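Local coordinates for cytolethal distending toxin protein B (Haemophilus ducreyi, PDB 1SR4), which acts as the DNase I-like subunit of a bacterial genotoxin, and probably causes the DNA damage by which the toxin disturbs the cell cycle, at residues A8-Q13 with Q247-H252; M81-Y86 with R103-E108. One frame throughout, in Å; residues are numbered along the deposited sequence.

Contact 1 (A8-Q13 with Q247-H252); sequences ATWNLQ and QITSDH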
loop_
_atom_site.group_PDB
_atom_site.type_symbol
_atom_site.label_atom_id
_atom_site.label_comp_id
_atom_site.label_asym_id
_atom_site.label_seq_id
_atom_site.Cartn_x
_atom_site.Cartn_y
_atom_site.Cartn_z
ATOM N N ALA B 8 0.624 -7.464 -8.550
ATOM C CA ALA B 8 0.209 -6.108 -8.185
ATOM C C ALA B 8 1.154 -5.105 -8.801
ATOM O O ALA B 8 2.241 -5.450 -9.270
ATOM C CB ALA B 8 0.193 -5.922 -6.645
ATOM N N THR B 9 0.737 -3.854 -8.776
ATOM C CA THR B 9 1.551 -2.782 -9.320
ATOM C C THR B 9 1.300 -1.540 -8.480
ATOM O O THR B 9 0.208 -1.361 -7.930
ATOM C CB THR B 9 1.151 -2.467 -10.792
ATOM O OG1 THR B 9 2.025 -1.469 -11.337
ATOM C CG2 THR B 9 -0.296 -1.931 -10.850
ATOM N N TRP B 10 2.322 -0.699 -8.368
ATOM C CA TRP B 10 2.217 0.555 -7.649
ATOM C C TRP B 10 3.276 1.512 -8.177
ATOM O O TRP B 10 4.431 1.131 -8.334
ATOM C CB TRP B 10 2.416 0.377 -6.137
ATOM C CG TRP B 10 2.151 1.657 -5.375
ATOM C CD1 TRP B 10 1.085 2.509 -5.549
ATOM C CD2 TRP B 10 2.967 2.244 -4.337
ATOM N NE1 TRP B 10 1.193 3.583 -4.685
ATOM C CE2 TRP B 10 2.336 3.448 -3.938
ATOM C CE3 TRP B 10 4.162 1.868 -3.709
ATOM C CZ2 TRP B 10 2.869 4.285 -2.937
ATOM C CZ3 TRP B 10 4.690 2.700 -2.706
ATOM C CH2 TRP B 10 4.042 3.893 -2.335
ATOM N N ASN B 11 2.866 2.742 -8.484
ATOM C CA ASN B 11 3.809 3.749 -8.929
ATOM C C ASN B 11 4.139 4.445 -7.611
ATOM O O ASN B 11 3.299 5.123 -7.023
ATOM C CB ASN B 11 3.173 4.751 -9.909
ATOM C CG ASN B 11 4.175 5.783 -10.394
ATOM O OD1 ASN B 11 5.107 6.146 -9.665
ATOM N ND2 ASN B 11 3.994 6.267 -11.606
ATOM N N LEU B 12 5.361 4.241 -7.150
ATOM C CA LEU B 12 5.847 4.778 -5.892
ATOM C C LEU B 12 6.136 6.281 -5.884
ATOM O O LEU B 12 6.154 6.895 -4.816
ATOM C CB LEU B 12 7.101 3.975 -5.491
ATOM C CG LEU B 12 7.798 4.141 -4.130
ATOM C CD1 LEU B 12 8.289 2.763 -3.644
ATOM C CD2 LEU B 12 8.993 5.134 -4.254
ATOM N N GLN B 13 6.353 6.870 -7.061
ATOM C CA GLN B 13 6.668 8.304 -7.181
ATOM C C GLN B 13 7.799 8.680 -6.236
ATOM O O GLN B 13 7.687 9.621 -5.449
ATOM C CB GLN B 13 5.433 9.176 -6.883
ATOM C CG GLN B 13 4.295 8.996 -7.907
ATOM C CD GLN B 13 3.226 10.066 -7.802
ATOM O OE1 GLN B 13 2.726 10.361 -6.720
ATOM N NE2 GLN B 13 2.867 10.655 -8.934
ATOM N N GLN B 247 -1.484 5.353 5.233
ATOM C CA GLN B 247 -1.707 6.290 4.145
ATOM C C GLN B 247 -0.904 5.715 2.959
ATOM O O GLN B 247 0.138 5.058 3.161
ATOM C CB GLN B 247 -1.122 7.654 4.523
ATOM C CG GLN B 247 -0.892 8.627 3.363
ATOM C CD GLN B 247 -2.183 9.052 2.690
ATOM O OE1 GLN B 247 -2.989 8.204 2.275
ATOM N NE2 GLN B 247 -2.393 10.366 2.570
ATOM N N ILE B 248 -1.396 5.923 1.739
ATOM C CA ILE B 248 -0.681 5.492 0.537
ATOM C C ILE B 248 0.200 6.696 0.259
ATOM O O ILE B 248 -0.312 7.796 0.042
ATOM C CB ILE B 248 -1.636 5.243 -0.653
ATOM C CG1 ILE B 248 -2.591 4.100 -0.310
ATOM C CG2 ILE B 248 -0.832 4.850 -1.910
ATOM C CD1 ILE B 248 -3.458 3.665 -1.475
ATOM N N THR B 249 1.517 6.495 0.282
ATOM C CA THR B 249 2.455 7.600 0.121
ATOM C C THR B 249 2.794 8.124 -1.283
ATOM O O THR B 249 3.873 8.687 -1.500
ATOM C CB THR B 249 3.768 7.295 0.877
ATOM O OG1 THR B 249 4.365 6.105 0.349
ATOM C CG2 THR B 249 3.485 7.085 2.351
ATOM N N SER B 250 1.881 7.934 -2.231
ATOM C CA SER B 250 2.060 8.484 -3.576
ATOM C C SER B 250 0.654 8.818 -4.091
ATOM O O SER B 250 -0.351 8.475 -3.454
ATOM C CB SER B 250 2.748 7.485 -4.510
ATOM O OG SER B 250 1.802 6.644 -5.111
ATOM N N ASP B 251 0.565 9.500 -5.221
ATOM C CA ASP B 251 -0.751 9.842 -5.753
ATOM C C ASP B 251 -1.409 8.680 -6.517
ATOM O O ASP B 251 -2.494 8.843 -7.058
ATOM C CB ASP B 251 -0.660 11.075 -6.663
ATOM C CG ASP B 251 -0.411 12.359 -5.887
ATOM O OD1 ASP B 251 -0.692 12.398 -4.670
ATOM O OD2 ASP B 251 0.050 13.336 -6.510
ATOM N N HIS B 252 -0.741 7.522 -6.571
ATOM C CA HIS B 252 -1.280 6.348 -7.251
ATOM C C HIS B 252 -1.697 5.312 -6.215
ATOM O O HIS B 252 -1.064 5.167 -5.159
ATOM C CB HIS B 252 -0.233 5.709 -8.168
ATOM C CG HIS B 252 0.091 6.516 -9.387
ATOM N ND1 HIS B 252 -0.471 6.262 -10.620
ATOM C CD2 HIS B 252 0.916 7.578 -9.560
ATOM C CE1 HIS B 252 -0.007 7.131 -11.502
ATOM N NE2 HIS B 252 0.837 7.942 -10.883
HETATM O O HOH W 1 0.702 12.649 -9.204
#

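Contact 2 (M81-Y86 with R103-E108); sequences MVYIYY and RRQADE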
loop_
_atom_site.group_PDB
_atom_site.type_symbol
_atom_site.label_atom_id
_atom_site.label_comp_id
_atom_site.label_asym_id
_atom_site.label_seq_id
_atom_site.Cartn_x
_atom_site.Cartn_y
_atom_site.Cartn_z
ATOM N N MET B 81 12.218 -13.400 2.853
ATOM C CA MET B 81 12.891 -12.895 1.664
ATOM C C MET B 81 12.150 -12.754 0.363
ATOM O O MET B 81 11.321 -13.583 0.016
ATOM C CB MET B 81 14.110 -13.769 1.354
ATOM C CG MET B 81 15.001 -14.126 2.524
ATOM S SD MET B 81 15.796 -12.684 3.207
ATOM C CE MET B 81 16.476 -11.905 1.718
ATOM N N VAL B 82 12.487 -11.698 -0.371
ATOM C CA VAL B 82 11.958 -11.494 -1.711
ATOM C C VAL B 82 13.128 -11.064 -2.583
ATOM O O VAL B 82 14.140 -10.556 -2.081
ATOM C CB VAL B 82 10.867 -10.391 -1.802
ATOM C CG1 VAL B 82 9.589 -10.864 -1.081
ATOM C CG2 VAL B 82 11.387 -9.071 -1.238
ATOM N N TYR B 83 13.000 -11.293 -3.883
ATOM C CA TYR B 83 14.015 -10.872 -4.828
ATOM C C TYR B 83 13.523 -9.553 -5.411
ATOM O O TYR B 83 12.313 -9.319 -5.488
ATOM C CB TYR B 83 14.129 -11.879 -5.978
ATOM C CG TYR B 83 14.782 -13.179 -5.609
ATOM C CD1 TYR B 83 16.176 -13.313 -5.614
ATOM C CD2 TYR B 83 14.010 -14.285 -5.254
ATOM C CE1 TYR B 83 16.780 -14.521 -5.278
ATOM C CE2 TYR B 83 14.606 -15.502 -4.909
ATOM C CZ TYR B 83 15.981 -15.613 -4.921
ATOM O OH TYR B 83 16.558 -16.807 -4.545
ATOM N N ILE B 84 14.445 -8.682 -5.797
ATOM C CA ILE B 84 14.044 -7.449 -6.464
ATOM C C ILE B 84 14.869 -7.337 -7.739
ATOM O O ILE B 84 16.095 -7.410 -7.680
ATOM C CB ILE B 84 14.322 -6.148 -5.658
ATOM C CG1 ILE B 84 13.640 -6.186 -4.280
ATOM C CG2 ILE B 84 13.783 -4.938 -6.474
ATOM C CD1 ILE B 84 13.955 -4.954 -3.379
ATOM N N TYR B 85 14.202 -7.173 -8.885
ATOM C CA TYR B 85 14.890 -6.996 -10.173
ATOM C C TYR B 85 14.741 -5.498 -10.434
ATOM O O TYR B 85 13.637 -4.972 -10.567
ATOM C CB TYR B 85 14.235 -7.866 -11.229
ATOM C CG TYR B 85 14.467 -9.317 -10.900
ATOM C CD1 TYR B 85 15.687 -9.929 -11.211
ATOM C CD2 TYR B 85 13.536 -10.039 -10.146
ATOM C CE1 TYR B 85 15.982 -11.220 -10.766
ATOM C CE2 TYR B 85 13.821 -11.334 -9.699
ATOM C CZ TYR B 85 15.053 -11.916 -10.008
ATOM O OH TYR B 85 15.379 -13.174 -9.510
ATOM N N TYR B 86 15.880 -4.826 -10.472
ATOM C CA TYR B 86 15.945 -3.371 -10.555
ATOM C C TYR B 86 16.592 -2.823 -11.827
ATOM O O TYR B 86 17.703 -3.210 -12.190
ATOM C CB TYR B 86 16.715 -2.929 -9.305
ATOM C CG TYR B 86 16.988 -1.457 -9.099
ATOM C CD1 TYR B 86 15.946 -0.531 -9.013
ATOM C CD2 TYR B 86 18.290 -1.013 -8.843
ATOM C CE1 TYR B 86 16.189 0.802 -8.663
ATOM C CE2 TYR B 86 18.546 0.324 -8.490
ATOM C CZ TYR B 86 17.488 1.222 -8.399
ATOM O OH TYR B 86 17.733 2.531 -8.025
ATOM N N ARG B 103 8.643 -13.186 -5.029
ATOM C CA ARG B 103 8.948 -14.157 -3.978
ATOM C C ARG B 103 9.888 -15.200 -4.579
ATOM O O ARG B 103 10.825 -15.655 -3.930
ATOM C CB ARG B 103 7.691 -14.897 -3.502
ATOM C CG ARG B 103 6.474 -14.055 -3.214
ATOM C CD ARG B 103 6.573 -13.252 -1.930
ATOM N NE ARG B 103 7.398 -13.879 -0.905
ATOM C CZ ARG B 103 7.461 -13.452 0.355
ATOM N NH1 ARG B 103 6.732 -12.415 0.742
ATOM N NH2 ARG B 103 8.299 -14.023 1.214
ATOM N N ARG B 104 9.625 -15.572 -5.829
ATOM C CA ARG B 104 10.420 -16.577 -6.506
ATOM C C ARG B 104 11.490 -15.992 -7.422
ATOM O O ARG B 104 11.300 -14.949 -8.034
ATOM C CB ARG B 104 9.489 -17.504 -7.286
ATOM C CG ARG B 104 8.609 -18.343 -6.378
ATOM C CD ARG B 104 7.464 -19.015 -7.125
ATOM N NE ARG B 104 7.934 -20.031 -8.058
ATOM C CZ ARG B 104 7.136 -20.745 -8.842
ATOM N NH1 ARG B 104 5.819 -20.554 -8.801
ATOM N NH2 ARG B 104 7.658 -21.639 -9.672
ATOM N N GLN B 105 12.627 -16.669 -7.510
ATOM C CA GLN B 105 13.702 -16.183 -8.363
ATOM C C GLN B 105 13.321 -16.228 -9.845
ATOM O O GLN B 105 12.643 -17.153 -10.280
ATOM C CB GLN B 105 14.948 -17.017 -8.133
ATOM C CG GLN B 105 16.137 -16.484 -8.870
ATOM C CD GLN B 105 17.410 -17.080 -8.358
ATOM O OE1 GLN B 105 17.507 -18.298 -8.176
ATOM N NE2 GLN B 105 18.403 -16.232 -8.117
ATOM N N ALA B 106 13.745 -15.231 -10.622
ATOM C CA ALA B 106 13.437 -15.230 -12.049
ATOM C C ALA B 106 14.303 -16.252 -12.796
ATOM O O ALA B 106 15.483 -16.418 -12.494
ATOM C CB ALA B 106 13.668 -13.839 -12.638
ATOM N N ASP B 107 13.723 -16.955 -13.762
ATOM C CA ASP B 107 14.521 -17.904 -14.533
ATOM C C ASP B 107 15.275 -17.115 -15.603
ATOM O O ASP B 107 16.373 -17.480 -16.022
ATOM C CB ASP B 107 13.631 -18.958 -15.205
ATOM C CG ASP B 107 13.020 -19.932 -14.207
ATOM O OD1 ASP B 107 13.770 -20.479 -13.382
ATOM O OD2 ASP B 107 11.797 -20.159 -14.240
ATOM N N GLU B 108 14.691 -15.996 -16.007
ATOM C CA GLU B 108 15.269 -15.188 -17.063
ATOM C C GLU B 108 14.651 -13.790 -17.033
ATOM O O GLU B 108 13.563 -13.599 -16.487
ATOM C CB GLU B 108 14.968 -15.907 -18.382
ATOM C CG GLU B 108 15.285 -15.201 -19.675
ATOM C CD GLU B 108 14.867 -16.045 -20.878
ATOM O OE1 GLU B 108 13.958 -16.893 -20.740
ATOM O OE2 GLU B 108 15.432 -15.855 -21.968
HETATM O O HOH W 2 12.095 -15.537 -1.465
#

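Contact 1 (A8-Q13 with Q247-H252)
Asn11 and His252 meet in what is probably the active-site cleft of this DNase I-like fold. The CB of Asn11 lies over one face of the His252 imidazole, 3.8 Å from the ring centroid and offset toward the rim. CG of Asn11 is anti to its backbone N (chi1 -179°), and the amide plane is only 15° from the ring plane. Asn11 ND2 is held by Asp177 and Glu44, and His252 ND1 is bonded to Asp216; this polar cluster is consistent with the family's active site. Gln13 comes to the edge of the same ring, with NE2 3.7 Å from His252 CD2. Gln13 OE1 accepts a nearly straight bond from Asp251 N at 2.8 Å. A water joins Gln13 NE2 to Asp251 OD2.

Trp10 reaches the 247-252 loop through its indole N-H. Trp10 NE1 donates to His252 O at 2.8 Å. The oxygen lies in the indole plane, but NE1 sits above the plane of the His252 carbonyl. Ser250 OG donates to Asn11 O at 2.9 Å, and it also accepts from His252 N at 3.1 Å. That second bond closes an ST turn, which bends the loop from Ser250 to His252. An Asx turn, with Gln13 N donating to Asn11 OD1, shapes the strand end. A Ser-Asp-His motif packed against an Asn at the end of the first strand is characteristic of the DNase I-like endonuclease/exonuclease/phosphatase fold.

Contact 2 (M81-Y86 with R103-E108)
Gln105 lays its side chain across Tyr83 and past the hydroxyl of Tyr85. Its CB starts over one face of the Tyr83 ring, a CH-pi contact 3.9 Å from the centroid. Gln105 CG is anti to the backbone N (chi1 -174°), and it comes within 3.5 Å of Tyr85 OH. Gln105 CD then passes 3.9 Å from Tyr83 OH. At the tip, Gln105 NE2 lies 3.7 Å from Tyr83 CE1. The amide is turned only 23° from the ring plane. NE2 finds its polar partner in Glu68, which also binds Tyr85 OH.

The next residue bonds the Tyr85 hydroxyl through its backbone. Ala106 N donates to Tyr85 OH at 2.9 Å in an almost straight bond. Ala106 CB packs against Tyr85 CZ. At the start of strand 81-87, Val82 CG1 sits over the centre of the Arg103 guanidinium, 3.6 Å from Arg103 CZ. Arg103 NH2 is bonded to Asn80. A water links Met81 O to Arg103 O.

Strand 81-87 lies between strands 67-72 and 98-102 of its sheet. The loop 103-108 runs beside it on the way to strand 108-112, with Tyr85 and Ala106 both touching Ile127 of strand 124-129.

From the N terminus, the chain first runs through strand 7-11, inside the eight-stranded sheet. Its end meets the 247-252 loop, so contact 1 closes a loop of 233 residues. Contact 2 closes a much shorter one of 16 residues, which contains strand 98-102, and is nested inside the first. Its second segment leads out of the eight-stranded sheet into strand 108-112 of the six-stranded sheet. Contact 2 holds the connection between the two sheets against strand 81-87 of the first. Contact 1 instead joins a strand end to the connection between strands 235-239 and 255-259 of the same sheet. The contact centres are 21 Å apart, and the two do not touch.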